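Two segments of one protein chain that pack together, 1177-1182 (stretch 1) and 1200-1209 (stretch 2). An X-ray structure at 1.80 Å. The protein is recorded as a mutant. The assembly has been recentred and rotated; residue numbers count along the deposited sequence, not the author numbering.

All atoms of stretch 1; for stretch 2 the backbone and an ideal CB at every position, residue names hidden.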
# COMPACT_ATOMS: atom_id res chain seq x y z
N CYS A 1177 22.38 -0.45 -13.63
CA CYS A 1177 21.32 -1.46 -13.60
C CYS A 1177 21.88 -2.82 -13.25
O CYS A 1177 21.19 -3.61 -12.59
CB CYS A 1177 20.59 -1.51 -14.94
SG CYS A 1177 19.61 -0.05 -15.26
N ALA A 1178 23.12 -3.11 -13.65
CA ALA A 1178 23.68 -4.40 -13.30
C ALA A 1178 23.78 -4.57 -11.79
O ALA A 1178 23.75 -5.70 -11.30
CB ALA A 1178 25.05 -4.59 -13.96
N MET A 1179 23.94 -3.47 -11.04
CA MET A 1179 24.02 -3.63 -9.59
C MET A 1179 22.74 -4.22 -9.02
O MET A 1179 22.77 -4.82 -7.95
CB MET A 1179 24.29 -2.29 -8.92
CG MET A 1179 25.67 -1.75 -9.18
SD MET A 1179 25.99 -0.34 -8.07
CE MET A 1179 25.17 0.97 -8.95
N TYR A 1180 21.61 -4.02 -9.70
CA TYR A 1180 20.32 -4.34 -9.12
C TYR A 1180 19.61 -5.51 -9.78
O TYR A 1180 18.51 -5.87 -9.35
CB TYR A 1180 19.40 -3.11 -9.20
CG TYR A 1180 20.00 -1.93 -8.47
CD1 TYR A 1180 19.90 -1.85 -7.09
CD2 TYR A 1180 20.65 -0.92 -9.15
CE1 TYR A 1180 20.44 -0.77 -6.40
CE2 TYR A 1180 21.20 0.17 -8.47
CZ TYR A 1180 21.09 0.23 -7.09
OH TYR A 1180 21.64 1.29 -6.41
N ILE A 1181 20.18 -6.10 -10.82
CA ILE A 1181 19.51 -7.15 -11.59
C ILE A 1181 20.32 -8.43 -11.46
O ILE A 1181 21.47 -8.50 -11.92
CB ILE A 1181 19.31 -6.76 -13.05
CG1 ILE A 1181 18.35 -5.58 -13.15
CG2 ILE A 1181 18.74 -7.94 -13.85
CD1 ILE A 1181 18.39 -4.91 -14.53
N ASN A 1182 19.72 -9.42 -10.81
CA ASN A 1182 20.32 -10.75 -10.69
C ASN A 1182 20.47 -11.34 -12.07
O ASN A 1182 19.49 -11.49 -12.79
CB ASN A 1182 19.42 -11.63 -9.82
CG ASN A 1182 20.13 -12.84 -9.25
OD1 ASN A 1182 21.20 -13.26 -9.73
ND2 ASN A 1182 19.54 -13.42 -8.21
N UNK A 1200 29.64 -13.09 -13.67
CA UNK A 1200 28.53 -13.84 -14.25
C UNK A 1200 27.19 -13.16 -13.98
O UNK A 1200 26.16 -13.62 -14.48
CB UNK A 1200 28.51 -15.27 -13.70
N UNK A 1201 27.19 -12.07 -13.21
CA UNK A 1201 25.98 -11.32 -12.95
C UNK A 1201 25.15 -11.84 -11.80
O UNK A 1201 24.18 -11.17 -11.41
CB UNK A 1201 25.12 -11.30 -14.21
N UNK A 1202 25.48 -13.00 -11.25
CA UNK A 1202 24.68 -13.62 -10.20
C UNK A 1202 25.20 -13.30 -8.81
O UNK A 1202 24.60 -13.73 -7.82
CB UNK A 1202 24.64 -15.14 -10.40
N UNK A 1203 26.29 -12.55 -8.70
CA UNK A 1203 26.79 -12.19 -7.39
C UNK A 1203 25.81 -11.25 -6.68
O UNK A 1203 24.89 -10.70 -7.29
CB UNK A 1203 28.17 -11.54 -7.51
N UNK A 1204 26.00 -11.11 -5.37
CA UNK A 1204 25.06 -10.38 -4.52
C UNK A 1204 25.05 -8.89 -4.86
O UNK A 1204 25.96 -8.35 -5.48
CB UNK A 1204 25.41 -10.58 -3.04
N UNK A 1205 23.98 -8.21 -4.41
CA UNK A 1205 23.97 -6.76 -4.56
C UNK A 1205 25.21 -6.15 -3.91
O UNK A 1205 25.87 -5.29 -4.51
CB UNK A 1205 22.70 -6.17 -3.95
N UNK A 1206 25.57 -6.62 -2.71
CA UNK A 1206 26.75 -6.08 -2.05
C UNK A 1206 28.02 -6.29 -2.86
O UNK A 1206 28.87 -5.39 -2.93
CB UNK A 1206 26.91 -6.72 -0.67
N UNK A 1207 28.17 -7.46 -3.46
CA UNK A 1207 29.33 -7.70 -4.30
C UNK A 1207 29.31 -6.79 -5.51
O UNK A 1207 30.34 -6.24 -5.91
CB UNK A 1207 29.39 -9.16 -4.74
N UNK A 1208 28.12 -6.60 -6.09
CA UNK A 1208 28.01 -5.77 -7.28
C UNK A 1208 28.36 -4.33 -6.97
O UNK A 1208 28.96 -3.64 -7.79
CB UNK A 1208 26.60 -5.85 -7.87
N UNK A 1209 27.94 -3.83 -5.80
CA UNK A 1209 28.31 -2.47 -5.45
C UNK A 1209 29.83 -2.35 -5.35
O UNK A 1209 30.42 -1.38 -5.85
CB UNK A 1209 27.65 -2.05 -4.14

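Position 1200 has nothing of stretch 1 within 5.5 Å of its ideal CB, so the contact sets no demand and many residues would do. The deposited Asp1200 turns back on its own stretch: its OD1 accepts from the backbone N of position 1202 at 2.9 Å (N-H...acceptor angle 161°).

Position 1201 is decided by its backbone. With phi/psi of 85/-8, a CB would jam against the carbonyl O of the preceding residue, which by itself calls for glycine; stretch 1 adds little pressure, since Ile1181 O lies 5.1 Å from the ideal CB. The residue is Gly1201.

At 1202 CA-to-CB points away overall, yet the ideal CB sits 4.0 Å from Asn1182 OD1. A side chain that leads outward fits, long polar ones included. Lys1202 extends with chi1 m and chi2 and chi3 t, while its CA packs 3.5 Å from Asn1182 OD1.

Positions 1203 and 1204 point away, with nothing of stretch 1 within 5.5 Å of their ideal CB atoms. At 1203 many side chains are possible; Glu1203 is found. At 1204, just before the helix, a short acceptor such as Ser, Thr, Asp or Asn would suit an N-cap. Ser1204 OG accepts from the backbone N of position 1207 at 2.9 Å, a capping bond.

Position 1205 points sideways, its ideal CB 4.2 Å from Met1179 O. A small or beta-branched residue suits, and a hydroxyl could exploit the carbonyl through water. Thr1205 does both: CG2 lies 3.8 Å from Met1179 O, and water 1 donates to Met1179 O (2.8 Å) and to Thr1205 OG1 (2.7 Å).

Positions 1206 and 1207 leave their ideal CB atoms clear of stretch 1, which would accept most helix-compatible side chains at both. Angles of -60/-41 at 1206 do not require glycine, but Gly1206 is present; Ala1207 follows.

Position 1208 points toward stretch 1, its ideal CB 3.8 Å from Met1179 CA. Beyond it the carbonyls of Ala1178 and Ile1181 offer acceptors, so a long donor, Lys or perhaps Arg, is favoured. Lys1208, near fully extended (m, t, t, t), carries NZ to Ala1178 O, a hydrogen bond of 2.8 Å, and to Gly1201 O in its own stretch, also 2.8 Å. Ile1181 O is 2.7 Å from Lys1208 NZ, but the angle is too poor for a hydrogen bond.

Position 1209 points sideways, with its ideal CB 4.6 Å from Met1179 SD: a site for Leu, Ile, Val or Met. Ile1209 places CG1 4.0 Å from Met1179 SD, an apolar contact.

Stretch 2 1200-1209: DGKESTGAKI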
# COMPACT_ATOMS: atom_id res chain seq x y z
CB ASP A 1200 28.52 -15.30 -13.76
CG ASP A 1200 28.25 -15.46 -12.26
OD1 ASP A 1200 27.99 -14.48 -11.55
OD2 ASP A 1200 28.32 -16.62 -11.78
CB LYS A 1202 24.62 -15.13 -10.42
CG LYS A 1202 24.10 -15.51 -11.79
CD LYS A 1202 24.15 -17.02 -12.02
CE LYS A 1202 23.46 -17.39 -13.33
NZ LYS A 1202 24.14 -18.52 -14.03
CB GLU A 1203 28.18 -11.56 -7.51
CG GLU A 1203 28.23 -10.23 -8.25
CD GLU A 1203 28.33 -10.36 -9.77
OE1 GLU A 1203 28.01 -11.42 -10.36
OE2 GLU A 1203 28.72 -9.36 -10.40
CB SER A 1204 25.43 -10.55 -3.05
OG SER A 1204 26.66 -9.89 -2.76
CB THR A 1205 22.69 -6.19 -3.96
OG1 THR A 1205 21.56 -6.81 -4.59
CG2 THR A 1205 22.61 -4.70 -4.20
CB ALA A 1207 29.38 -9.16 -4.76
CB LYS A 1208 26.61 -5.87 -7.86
CG LYS A 1208 26.48 -7.18 -8.60
CD LYS A 1208 25.18 -7.34 -9.23
CE LYS A 1208 25.27 -8.40 -10.30
NZ LYS A 1208 23.95 -8.45 -10.95
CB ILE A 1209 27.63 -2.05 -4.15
CG1 ILE A 1209 26.13 -1.95 -4.42
CG2 ILE A 1209 28.23 -0.74 -3.63
CD1 ILE A 1209 25.31 -1.60 -3.18
O HOH W 1 21.50 -7.19 -7.31
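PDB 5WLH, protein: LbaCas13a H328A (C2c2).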